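Local coordinates for L-2,4-diaminobutyric acid acetyltransferase (Geobacillus sp., PDB 6SL8), which catalyses transfer of an acetyl group from acetyl-CoA to the 4-amino group of L-2,4-diaminobutyrate, probably as a step in ectoine biosynthesis, at residues A[33-38]-A[90-95]; A[84-89]-A[117-122]; A[19-24]-A[100-105]. All coordinates share one frame; numbering follows the deposited sequence. Where two conformers were deposited one is given.

Starting from the N terminus, the edge strand of segment 19-24 reaches forward to 100-105, so contact 3 closes a loop of 75 residues. Contact 1 sits nested inside that loop: helix segment 33-38 returns to 90-95 on strand 85-93. Contact 2 opens just before contact 1 closes, at 84-89, and ends at 117-122, so it crosses both of the others. Contacts 1 and 3 touch where Val-91 and Val-93 pack on Ala-103. Contact 1 lays helix 29-37 on strand 85-93, contact 2 pairs that strand with 121-125 within the sheet, and contact 3 joins helix 102-111 to 20-22, the sheet's outermost strand within this chain.

Contact 1 of 3, residues A[33-38]-A[90-95]; sequences WELIRD and QVAVAS. With DAB (2,4-diaminobutyric acid), chain B; DAB (2,4-diaminobutyric acid), chain C.
Leu-35 and Ile-36 are presented to strand 90-93 by a helix, 33-37, that crosses it nearly at a right angle (84°), the two axes coming within 8.6 Å of each other. Ala-92 is the small residue in the middle. Its CB takes Ile-36 CD1 at 3.8 Å and Leu-35 CD2 at 4.1 Å, two methyls from successive helix residues meeting on one carbon. Leu-35 CG swings anti to the backbone N (chi1 171°), which lets its other methyl, CD1, run on past the strand's end to lie 4.1 Å from Ala-94 CB. On the other flank Ile-36 CG2 comes 4.1 Å from Gln-90 NE2 and slants across that amide. Gln-90 is fixed at both ends of its amide: OE1 bonds Tyr-50 OH, while NE2 reaches Asp-43 O and, in a nearly straight bond of 3.0 Å, atom O of the diaminobutyrate in chain B. The helix packs on the strand just beyond Gln-90, the residue that binds this diaminobutyrate. With Val-91 and Val-93 pointing the other way to touch Ala-103 of helix 102-111, the strand is sandwiched between helices, as in the alpha/beta fold of GNAT acetyltransferases.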
loop_
_atom_site.group_PDB
_atom_site.type_symbol
_atom_site.label_atom_id
_atom_site.label_comp_id
_atom_site.label_asym_id
_atom_site.label_seq_id
_atom_site.Cartn_x
_atom_site.Cartn_y
_atom_site.Cartn_z
ATOM N N TRP A 33 0.539 -12.002 -6.242
ATOM C CA TRP A 33 0.701 -11.206 -7.444
ATOM C C TRP A 33 0.178 -11.972 -8.675
ATOM O O TRP A 33 -0.483 -11.368 -9.551
ATOM C CB TRP A 33 2.198 -10.761 -7.575
ATOM C CG TRP A 33 2.482 -9.966 -8.770
ATOM C CD1 TRP A 33 2.391 -8.626 -8.929
ATOM C CD2 TRP A 33 2.989 -10.471 -10.047
ATOM N NE1 TRP A 33 2.795 -8.235 -10.196
ATOM C CE2 TRP A 33 3.146 -9.382 -10.883
ATOM C CE3 TRP A 33 3.335 -11.764 -10.518
ATOM C CZ2 TRP A 33 3.622 -9.483 -12.174
ATOM C CZ3 TRP A 33 3.819 -11.851 -11.781
ATOM C CH2 TRP A 33 3.927 -10.758 -12.602
ATOM N N GLU A 34 0.558 -13.235 -8.724
ATOM C CA GLU A 34 0.109 -14.098 -9.839
ATOM C C GLU A 34 -1.407 -14.237 -9.913
ATOM O O GLU A 34 -1.979 -14.084 -11.016
ATOM C CB GLU A 34 0.732 -15.481 -9.826
ATOM C CG GLU A 34 2.210 -15.458 -10.106
ATOM C CD GLU A 34 2.925 -16.755 -9.921
ATOM O OE1 GLU A 34 2.492 -17.640 -9.084
ATOM O OE2 GLU A 34 4.035 -16.767 -10.532
ATOM N N LEU A 35 -2.034 -14.304 -8.758
ATOM C CA LEU A 35 -3.474 -14.294 -8.692
ATOM C C LEU A 35 -4.081 -12.975 -9.154
ATOM O O LEU A 35 -5.010 -12.937 -9.980
ATOM C CB LEU A 35 -3.990 -14.709 -7.325
ATOM C CG LEU A 35 -5.516 -14.497 -7.149
ATOM C CD1 LEU A 35 -6.336 -15.357 -8.157
ATOM C CD2 LEU A 35 -5.920 -14.765 -5.711
ATOM N N ILE A 36 -3.515 -11.847 -8.722
ATOM C CA ILE A 36 -4.015 -10.552 -9.142
ATOM C C ILE A 36 -3.851 -10.432 -10.662
ATOM O O ILE A 36 -4.708 -9.867 -11.344
ATOM C CB ILE A 36 -3.314 -9.354 -8.425
ATOM C CG1 ILE A 36 -3.355 -9.560 -6.888
ATOM C CG2 ILE A 36 -3.922 -8.034 -8.811
ATOM C CD1 ILE A 36 -4.750 -9.710 -6.320
ATOM N N ARG A 37 -2.678 -10.833 -11.169
ATOM C CA ARG A 37 -2.409 -10.698 -12.590
ATOM C C ARG A 37 -3.436 -11.483 -13.409
ATOM O O ARG A 37 -3.843 -10.985 -14.459
ATOM C CB ARG A 37 -0.990 -11.154 -12.938
ATOM C CG ARG A 37 -0.655 -10.941 -14.421
ATOM C CD ARG A 37 0.690 -11.462 -14.874
ATOM N NE ARG A 37 1.008 -12.801 -14.401
ATOM C CZ ARG A 37 2.185 -13.438 -14.582
ATOM N NH1 ARG A 37 3.196 -12.870 -15.228
ATOM N NH2 ARG A 37 2.309 -14.657 -14.098
ATOM N N ASP A 38 -3.844 -12.585 -12.906
ATOM C CA ASP A 38 -4.943 -13.450 -13.500
ATOM C C ASP A 38 -6.354 -12.901 -13.301
ATOM O O ASP A 38 -7.340 -13.492 -13.817
ATOM C CB ASP A 38 -4.929 -14.828 -12.903
ATOM C CG ASP A 38 -3.735 -15.669 -13.321
ATOM O OD1 ASP A 38 -3.009 -15.240 -14.208
ATOM O OD2 ASP A 38 -3.494 -16.702 -12.684
ATOM N N GLN A 90 -8.206 -4.657 -2.546
ATOM C CA GLN A 90 -8.412 -5.577 -3.667
ATOM C C GLN A 90 -9.070 -6.848 -3.139
ATOM O O GLN A 90 -8.596 -7.407 -2.155
ATOM C CB GLN A 90 -7.150 -5.917 -4.459
ATOM C CG GLN A 90 -6.520 -4.680 -5.029
ATOM C CD GLN A 90 -5.328 -4.998 -5.927
ATOM O OE1 GLN A 90 -4.316 -5.524 -5.471
ATOM N NE2 GLN A 90 -5.422 -4.584 -7.161
ATOM N N VAL A 91 -10.066 -7.356 -3.859
ATOM C CA VAL A 91 -10.711 -8.667 -3.652
ATOM C C VAL A 91 -10.535 -9.492 -4.929
ATOM O O VAL A 91 -10.975 -9.061 -6.008
ATOM C CB VAL A 91 -12.215 -8.486 -3.294
ATOM C CG1 VAL A 91 -12.873 -9.837 -3.124
ATOM C CG2 VAL A 91 -12.445 -7.495 -2.161
ATOM N N ALA A 92 -9.849 -10.625 -4.800
ATOM C CA ALA A 92 -9.607 -11.508 -5.884
ATOM C C ALA A 92 -10.011 -12.927 -5.574
ATOM O O ALA A 92 -9.619 -13.471 -4.525
ATOM C CB ALA A 92 -8.173 -11.450 -6.360
ATOM N N VAL A 93 -10.675 -13.600 -6.537
ATOM C CA VAL A 93 -11.066 -15.023 -6.419
ATOM C C VAL A 93 -10.694 -15.667 -7.721
ATOM O O VAL A 93 -10.983 -15.078 -8.774
ATOM C CB VAL A 93 -12.562 -15.190 -6.127
ATOM C CG1 VAL A 93 -12.889 -16.679 -6.006
ATOM C CG2 VAL A 93 -12.910 -14.479 -4.797
ATOM N N ALA A 94 -9.969 -16.742 -7.643
ATOM C CA ALA A 94 -9.584 -17.455 -8.890
ATOM C C ALA A 94 -10.818 -17.865 -9.708
ATOM O O ALA A 94 -11.844 -18.212 -9.119
ATOM C CB ALA A 94 -8.779 -18.665 -8.546
ATOM N N SER A 95 -10.713 -17.709 -11.006
ATOM C CA SER A 95 -11.819 -18.015 -11.963
ATOM C C SER A 95 -12.363 -19.451 -11.803
ATOM O O SER A 95 -13.565 -19.689 -11.980
ATOM C CB SER A 95 -11.371 -17.764 -13.391
ATOM O OG SER A 95 -10.307 -18.608 -13.661
HETATM N N DAB B . -9.454 -1.174 -9.183
HETATM C CA DAB B . -8.762 -1.005 -7.846
HETATM C C DAB B . -7.658 -1.985 -7.718
HETATM O O DAB B . -7.618 -2.953 -8.410
HETATM C CB DAB B . -9.750 -0.941 -6.673
HETATM C CG DAB B . -10.313 -2.285 -6.477
HETATM N ND DAB B . -11.343 -2.225 -5.421
HETATM O OXT DAB B . -6.803 -1.696 -6.838
HETATM N N DAB C . -16.800 -15.157 -6.775
HETATM C CA DAB C . -16.418 -14.102 -5.806
HETATM C C DAB C . -17.081 -14.890 -4.765
HETATM O O DAB C . -18.299 -14.849 -4.647
HETATM C CB DAB C . -17.002 -12.709 -6.038
HETATM C CG DAB C . -16.985 -11.500 -5.068
HETATM N ND DAB C . -15.938 -10.435 -5.374
HETATM O OXT DAB C . -16.501 -15.624 -3.987
#

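Contact 2 of 3, residues A[84-89]-A[117-122]; sequences ETLFVW and HGVRFI. With DAB (2,4-diaminobutyric acid), chain B.
The guanidinium of Arg-120, whose CD lies 3.6 Å from Glu-84 OE1, has Phe-121 CE2 over one face, offset toward the rim. At its edge and in its plane sits a water that donates to Glu-84 OE1 and accepts from Arg-120 NH1, joining two charged groups that do not touch. Arg-120 NE is bound to Phe-177 O and NH2 to Asn-178 OD1, so residues 177 and 178, the last modelled, also hold this group. Thr-85 OG1 lies obliquely to the Phe-121 ring, 3.8 Å from CB. The Trp-89 ring has OXT of the chain B diaminobutyrate at its edge, weakly bonded to NE1, and meets Tyr-48 of the second subunit, planes about 25° apart; Phe-87 meets Tyr-56 of that subunit.

Thr-85 with Phe-121 and Leu-86 with Ile-122 form the parallel pairing, in which Leu-86 N bonds Phe-121 O at 2.9 Å. Where the strands come together Glu-84 O is gripped twice: the bond from Arg-120 N (2.8 Å) is bent (134° at H) and in the carbonyl plane, while that from Phe-121 N (3.2 Å) is straighter (164°), its donor tilted from the plane. Strands 85-93 and 121-125, with connecting helix 102-111, make a beta-alpha-beta unit; in the GNAT fold such a pair frames the active site.

On the face carrying Leu-86 and Ile-122, Leu-86 CB packs on Val-119 CG1 at 3.8 Å. Val-88 and Ile-122 lie side by side, CG2 methyls 4.0 Å apart, and Met-111 of the helix covers Val-119 and Ile-122. Trp-89 O accepts a 2.9 Å bond from diaminobutyrate ND, the amine expected to be acetylated.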
loop_
_atom_site.group_PDB
_atom_site.type_symbol
_atom_site.label_atom_id
_atom_site.label_comp_id
_atom_site.label_asym_id
_atom_site.label_seq_id
_atom_site.Cartn_x
_atom_site.Cartn_y
_atom_site.Cartn_z
ATOM N N GLU A 84 -11.060 3.001 13.238
ATOM C CA GLU A 84 -12.324 2.260 13.089
ATOM C C GLU A 84 -12.826 2.029 11.634
ATOM O O GLU A 84 -13.839 1.414 11.423
ATOM C CB GLU A 84 -13.455 2.886 13.949
ATOM C CG GLU A 84 -13.165 2.650 15.459
ATOM C CD GLU A 84 -14.177 3.378 16.357
ATOM O OE1 GLU A 84 -14.848 4.306 15.904
ATOM O OE2 GLU A 84 -14.284 2.974 17.510
ATOM N N THR A 85 -12.085 2.600 10.640
ATOM C CA THR A 85 -12.465 2.366 9.268
ATOM C C THR A 85 -11.500 1.357 8.615
ATOM O O THR A 85 -10.255 1.553 8.738
ATOM C CB THR A 85 -12.410 3.684 8.473
ATOM O OG1 THR A 85 -13.453 4.556 8.980
ATOM C CG2 THR A 85 -12.589 3.479 7.024
ATOM N N LEU A 86 -12.053 0.303 8.092
ATOM C CA LEU A 86 -11.370 -0.705 7.346
ATOM C C LEU A 86 -11.526 -0.318 5.851
ATOM O O LEU A 86 -12.632 -0.389 5.356
ATOM C CB LEU A 86 -11.883 -2.110 7.630
ATOM C CG LEU A 86 -11.182 -3.280 6.908
ATOM C CD1 LEU A 86 -9.765 -3.506 7.472
ATOM C CD2 LEU A 86 -12.070 -4.506 6.914
ATOM N N PHE A 87 -10.408 -0.020 5.184
ATOM C CA PHE A 87 -10.425 0.172 3.703
ATOM C C PHE A 87 -10.093 -1.115 3.050
ATOM O O PHE A 87 -8.977 -1.648 3.277
ATOM C CB PHE A 87 -9.476 1.286 3.296
ATOM C CG PHE A 87 -9.588 1.569 1.804
ATOM C CD1 PHE A 87 -10.531 2.440 1.393
ATOM C CD2 PHE A 87 -8.851 0.871 0.859
ATOM C CE1 PHE A 87 -10.756 2.689 0.027
ATOM C CE2 PHE A 87 -9.059 1.128 -0.519
ATOM C CZ PHE A 87 -10.006 2.019 -0.873
ATOM N N VAL A 88 -10.981 -1.636 2.210
ATOM C CA VAL A 88 -10.794 -2.831 1.452
ATOM C C VAL A 88 -10.274 -2.452 0.100
ATOM O O VAL A 88 -10.954 -1.738 -0.687
ATOM C CB VAL A 88 -12.000 -3.785 1.405
ATOM C CG1 VAL A 88 -11.702 -4.963 0.537
ATOM C CG2 VAL A 88 -12.410 -4.181 2.826
ATOM N N TRP A 89 -9.059 -2.922 -0.251
ATOM C CA TRP A 89 -8.337 -2.476 -1.415
ATOM C C TRP A 89 -8.625 -3.420 -2.583
ATOM O O TRP A 89 -9.191 -2.943 -3.595
ATOM C CB TRP A 89 -6.854 -2.362 -1.103
ATOM C CG TRP A 89 -5.958 -1.857 -2.154
ATOM C CD1 TRP A 89 -6.307 -1.521 -3.447
ATOM C CD2 TRP A 89 -4.555 -1.646 -2.040
ATOM N NE1 TRP A 89 -5.175 -1.161 -4.120
ATOM C CE2 TRP A 89 -4.084 -1.176 -3.266
ATOM C CE3 TRP A 89 -3.649 -1.813 -0.966
ATOM C CZ2 TRP A 89 -2.702 -0.899 -3.480
ATOM C CZ3 TRP A 89 -2.278 -1.526 -1.165
ATOM C CH2 TRP A 89 -1.855 -1.041 -2.391
ATOM N N HIS A 117 -9.519 -2.040 17.987
ATOM C CA HIS A 117 -10.727 -1.297 17.612
ATOM C C HIS A 117 -11.569 -2.115 16.738
ATOM O O HIS A 117 -11.120 -2.747 15.808
ATOM C CB HIS A 117 -10.310 -0.097 16.753
ATOM C CG HIS A 117 -9.579 0.918 17.535
ATOM N ND1 HIS A 117 -10.235 1.836 18.318
ATOM C CD2 HIS A 117 -8.252 1.101 17.735
ATOM C CE1 HIS A 117 -9.334 2.587 18.931
ATOM N NE2 HIS A 117 -8.125 2.148 18.607
ATOM N N GLY A 118 -12.877 -2.065 16.963
ATOM C CA GLY A 118 -13.785 -2.695 16.032
ATOM C C GLY A 118 -13.832 -1.898 14.700
ATOM O O GLY A 118 -13.482 -0.740 14.676
ATOM N N VAL A 119 -14.397 -2.599 13.739
ATOM C CA VAL A 119 -14.645 -1.977 12.369
ATOM C C VAL A 119 -16.016 -1.287 12.456
ATOM O O VAL A 119 -17.032 -1.969 12.378
ATOM C CB VAL A 119 -14.595 -3.010 11.299
ATOM C CG1 VAL A 119 -14.904 -2.357 9.929
ATOM C CG2 VAL A 119 -13.238 -3.673 11.176
ATOM N N ARG A 120 -15.962 0.012 12.550
ATOM C CA ARG A 120 -17.209 0.844 12.506
ATOM C C ARG A 120 -17.724 1.125 11.085
ATOM O O ARG A 120 -18.917 1.142 10.813
ATOM C CB ARG A 120 -17.062 2.111 13.290
ATOM C CG ARG A 120 -18.418 2.723 13.703
ATOM C CD ARG A 120 -18.227 3.837 14.751
ATOM N NE ARG A 120 -19.459 4.582 14.733
ATOM C CZ ARG A 120 -19.599 5.878 14.434
ATOM N NH1 ARG A 120 -18.559 6.673 14.228
ATOM N NH2 ARG A 120 -20.807 6.380 14.402
ATOM N N PHE A 121 -16.789 1.226 10.121
ATOM C CA PHE A 121 -17.067 1.436 8.692
ATOM C C PHE A 121 -16.178 0.571 7.801
ATOM O O PHE A 121 -14.972 0.438 8.136
ATOM C CB PHE A 121 -16.847 2.888 8.301
ATOM C CG PHE A 121 -17.779 3.856 8.957
ATOM C CD1 PHE A 121 -19.029 4.041 8.402
ATOM C CD2 PHE A 121 -17.426 4.540 10.099
ATOM C CE1 PHE A 121 -19.937 4.971 8.972
ATOM C CE2 PHE A 121 -18.318 5.443 10.680
ATOM C CZ PHE A 121 -19.569 5.613 10.120
ATOM N N ILE A 122 -16.737 0.053 6.735
ATOM C CA ILE A 122 -15.970 -0.506 5.611
ATOM C C ILE A 122 -15.984 0.618 4.539
ATOM O O ILE A 122 -17.044 1.126 4.237
ATOM C CB ILE A 122 -16.488 -1.727 5.045
ATOM C CG1 ILE A 122 -16.430 -2.892 6.087
ATOM C CG2 ILE A 122 -15.720 -2.150 3.784
ATOM C CD1 ILE A 122 -17.190 -4.096 5.712
HETATM N N DAB B . -9.454 -1.174 -9.183
HETATM C CA DAB B . -8.762 -1.005 -7.846
HETATM C C DAB B . -7.658 -1.985 -7.718
HETATM O O DAB B . -7.618 -2.953 -8.410
HETATM C CB DAB B . -9.750 -0.941 -6.673
HETATM C CG DAB B . -10.313 -2.285 -6.477
HETATM N ND DAB B . -11.343 -2.225 -5.421
HETATM O OXT DAB B . -6.803 -1.696 -6.838
HETATM O O HOH W 1 -15.618 5.616 13.727
#

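Contact 3 of 3, residues A[19-24]-A[100-105]; sequences VVYRRP and QGIAKA. With DAB (2,4-diaminobutyric acid), chain C.
A chi1 of -63° sets CG of Tyr-21 anti to its carbonyl carbon, and the ring then reaches from strand 20-22 to the first turn of helix 102-111, where its phenol end meets Ala-105. In Val-19 chi1 is 176°, which places CG2 anti to the carbonyl carbon and brings that methyl 4.1 Å from Ile-102 CD1, the two side chains crossing at about a right angle. Tyr-21 does most of the touching. Its OH lies 3.3 Å from Ala-105 CB and 3.6 Å from Ile-102 CA, while CZ is 3.4 Å from the same Ala-105 methyl, so the methyl sits close against the phenol end of the ring. Alongside, Tyr-21 CE1 comes 4.2 Å from Ile-102 CG2. Ala-64 of the neighbouring strand 62-66 touches Val-19, Tyr-21 and Ile-102.

The helix start matches in sequence and position the GNAT turn that in relatives binds the pyrophosphate of acetyl-CoA. Gly-101 is its N-cap residue, with backbone angles (phi 75°) at which a side chain would press into the carbonyl O of Gln-100. Here Ala-103 N gives a nearly straight bond of 2.9 Å to OXT of the chain C diaminobutyrate, whose carboxylate probably occupies part of that anion site.

Strand and helix thus meet mainly by van der Waals contact, the phenol oxygen resting against carbon with no hydrogen bond between the two segments, while Ala-103 N, at the same helix end, binds the ligand carboxylate.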
loop_
_atom_site.group_PDB
_atom_site.type_symbol
_atom_site.label_atom_id
_atom_site.label_comp_id
_atom_site.label_asym_id
_atom_site.label_seq_id
_atom_site.Cartn_x
_atom_site.Cartn_y
_atom_site.Cartn_z
ATOM N N VAL A 19 -11.801 -25.395 1.404
ATOM C CA VAL A 19 -10.989 -24.112 1.252
ATOM C C VAL A 19 -10.556 -23.743 2.678
ATOM O O VAL A 19 -11.382 -23.733 3.615
ATOM C CB VAL A 19 -11.750 -22.971 0.514
ATOM C CG1 VAL A 19 -10.920 -21.657 0.459
ATOM C CG2 VAL A 19 -12.189 -23.419 -0.887
ATOM N N VAL A 20 -9.269 -23.393 2.844
ATOM C CA VAL A 20 -8.695 -22.961 4.107
ATOM C C VAL A 20 -8.235 -21.452 4.012
ATOM O O VAL A 20 -7.792 -21.025 2.958
ATOM C CB VAL A 20 -7.562 -23.913 4.596
ATOM C CG1 VAL A 20 -8.150 -25.312 4.846
ATOM C CG2 VAL A 20 -6.426 -24.022 3.607
ATOM N N TYR A 21 -8.418 -20.748 5.101
ATOM C CA TYR A 21 -8.191 -19.306 5.172
ATOM C C TYR A 21 -7.079 -19.026 6.137
ATOM O O TYR A 21 -6.990 -19.615 7.236
ATOM C CB TYR A 21 -9.483 -18.579 5.627
ATOM C CG TYR A 21 -10.570 -18.780 4.621
ATOM C CD1 TYR A 21 -10.677 -17.976 3.501
ATOM C CD2 TYR A 21 -11.448 -19.888 4.708
ATOM C CE1 TYR A 21 -11.659 -18.205 2.556
ATOM C CE2 TYR A 21 -12.466 -20.109 3.816
ATOM C CZ TYR A 21 -12.589 -19.292 2.703
ATOM O OH TYR A 21 -13.514 -19.552 1.754
ATOM N N ARG A 22 -6.179 -18.113 5.759
ATOM C CA ARG A 22 -5.127 -17.714 6.640
ATOM C C ARG A 22 -4.686 -16.254 6.310
ATOM O O ARG A 22 -4.931 -15.809 5.198
ATOM C CB ARG A 22 -3.957 -18.645 6.550
ATOM C CG ARG A 22 -3.285 -18.727 5.214
ATOM C CD ARG A 22 -2.049 -19.639 5.238
ATOM N NE ARG A 22 -1.456 -19.767 3.936
ATOM C CZ ARG A 22 -0.574 -18.906 3.392
ATOM N NH1 ARG A 22 -0.149 -17.864 4.098
ATOM N NH2 ARG A 22 -0.141 -19.090 2.188
ATOM N N ARG A 23 -3.988 -15.645 7.241
ATOM C CA ARG A 23 -3.229 -14.385 6.984
ATOM C C ARG A 23 -2.074 -14.639 6.050
ATOM O O ARG A 23 -1.392 -15.682 6.116
ATOM C CB ARG A 23 -2.764 -13.715 8.283
ATOM C CG ARG A 23 -3.941 -13.229 9.135
ATOM C CD ARG A 23 -3.538 -12.411 10.365
ATOM N NE ARG A 23 -3.115 -13.159 11.547
ATOM C CZ ARG A 23 -1.881 -13.558 11.822
ATOM N NH1 ARG A 23 -1.660 -14.209 12.960
ATOM N NH2 ARG A 23 -0.852 -13.323 10.975
ATOM N N PRO A 24 -1.810 -13.704 5.125
ATOM C CA PRO A 24 -0.647 -13.854 4.263
ATOM C C PRO A 24 0.630 -13.587 5.024
ATOM O O PRO A 24 0.590 -12.990 6.100
ATOM C CB PRO A 24 -0.833 -12.779 3.163
ATOM C CG PRO A 24 -1.634 -11.749 3.909
ATOM C CD PRO A 24 -2.602 -12.498 4.764
ATOM N N GLN A 100 -18.595 -19.815 -4.906
ATOM C CA GLN A 100 -18.458 -20.718 -3.729
ATOM C C GLN A 100 -18.419 -19.983 -2.403
ATOM O O GLN A 100 -18.053 -20.560 -1.408
ATOM C CB GLN A 100 -17.175 -21.599 -3.773
ATOM C CG GLN A 100 -16.883 -22.241 -5.080
ATOM C CD GLN A 100 -15.685 -23.169 -5.033
ATOM O OE1 GLN A 100 -15.116 -23.504 -3.953
ATOM N NE2 GLN A 100 -15.276 -23.572 -6.191
ATOM N N GLY A 101 -18.791 -18.715 -2.346
ATOM C CA GLY A 101 -18.719 -18.023 -1.085
ATOM C C GLY A 101 -17.318 -17.590 -0.574
ATOM O O GLY A 101 -17.184 -17.177 0.544
ATOM N N ILE A 102 -16.292 -17.775 -1.383
ATOM C CA ILE A 102 -14.874 -17.494 -0.936
ATOM C C ILE A 102 -14.681 -16.029 -0.616
ATOM O O ILE A 102 -14.157 -15.725 0.441
ATOM C CB ILE A 102 -13.838 -17.983 -1.928
ATOM C CG1 ILE A 102 -13.877 -19.529 -2.022
ATOM C CG2 ILE A 102 -12.392 -17.528 -1.555
ATOM C CD1 ILE A 102 -13.095 -20.112 -3.171
ATOM N N ALA A 103 -15.091 -15.093 -1.503
ATOM C CA ALA A 103 -14.986 -13.689 -1.109
ATOM C C ALA A 103 -15.706 -13.283 0.191
ATOM O O ALA A 103 -15.122 -12.591 1.001
ATOM C CB ALA A 103 -15.395 -12.764 -2.199
ATOM N N LYS A 104 -16.929 -13.813 0.380
ATOM C CA LYS A 104 -17.685 -13.521 1.597
ATOM C C LYS A 104 -16.988 -14.119 2.790
ATOM O O LYS A 104 -16.909 -13.466 3.800
ATOM C CB LYS A 104 -19.112 -14.062 1.521
ATOM C CG LYS A 104 -19.895 -13.806 2.812
ATOM C CD LYS A 104 -21.347 -14.197 2.582
ATOM C CE LYS A 104 -22.223 -13.666 3.702
ATOM N NZ LYS A 104 -23.586 -14.279 3.594
ATOM N N ALA A 105 -16.411 -15.324 2.659
ATOM C CA ALA A 105 -15.646 -15.936 3.798
ATOM C C ALA A 105 -14.409 -15.101 4.158
ATOM O O ALA A 105 -14.074 -14.863 5.331
ATOM C CB ALA A 105 -15.259 -17.370 3.491
HETATM N N DAB C . -16.800 -15.157 -6.775
HETATM C CA DAB C . -16.418 -14.102 -5.806
HETATM C C DAB C . -17.081 -14.890 -4.765
HETATM O O DAB C . -18.299 -14.849 -4.647
HETATM C CB DAB C . -17.002 -12.709 -6.038
HETATM C CG DAB C . -16.985 -11.500 -5.068
HETATM N ND DAB C . -15.938 -10.435 -5.374
HETATM O OXT DAB C . -16.501 -15.624 -3.987
#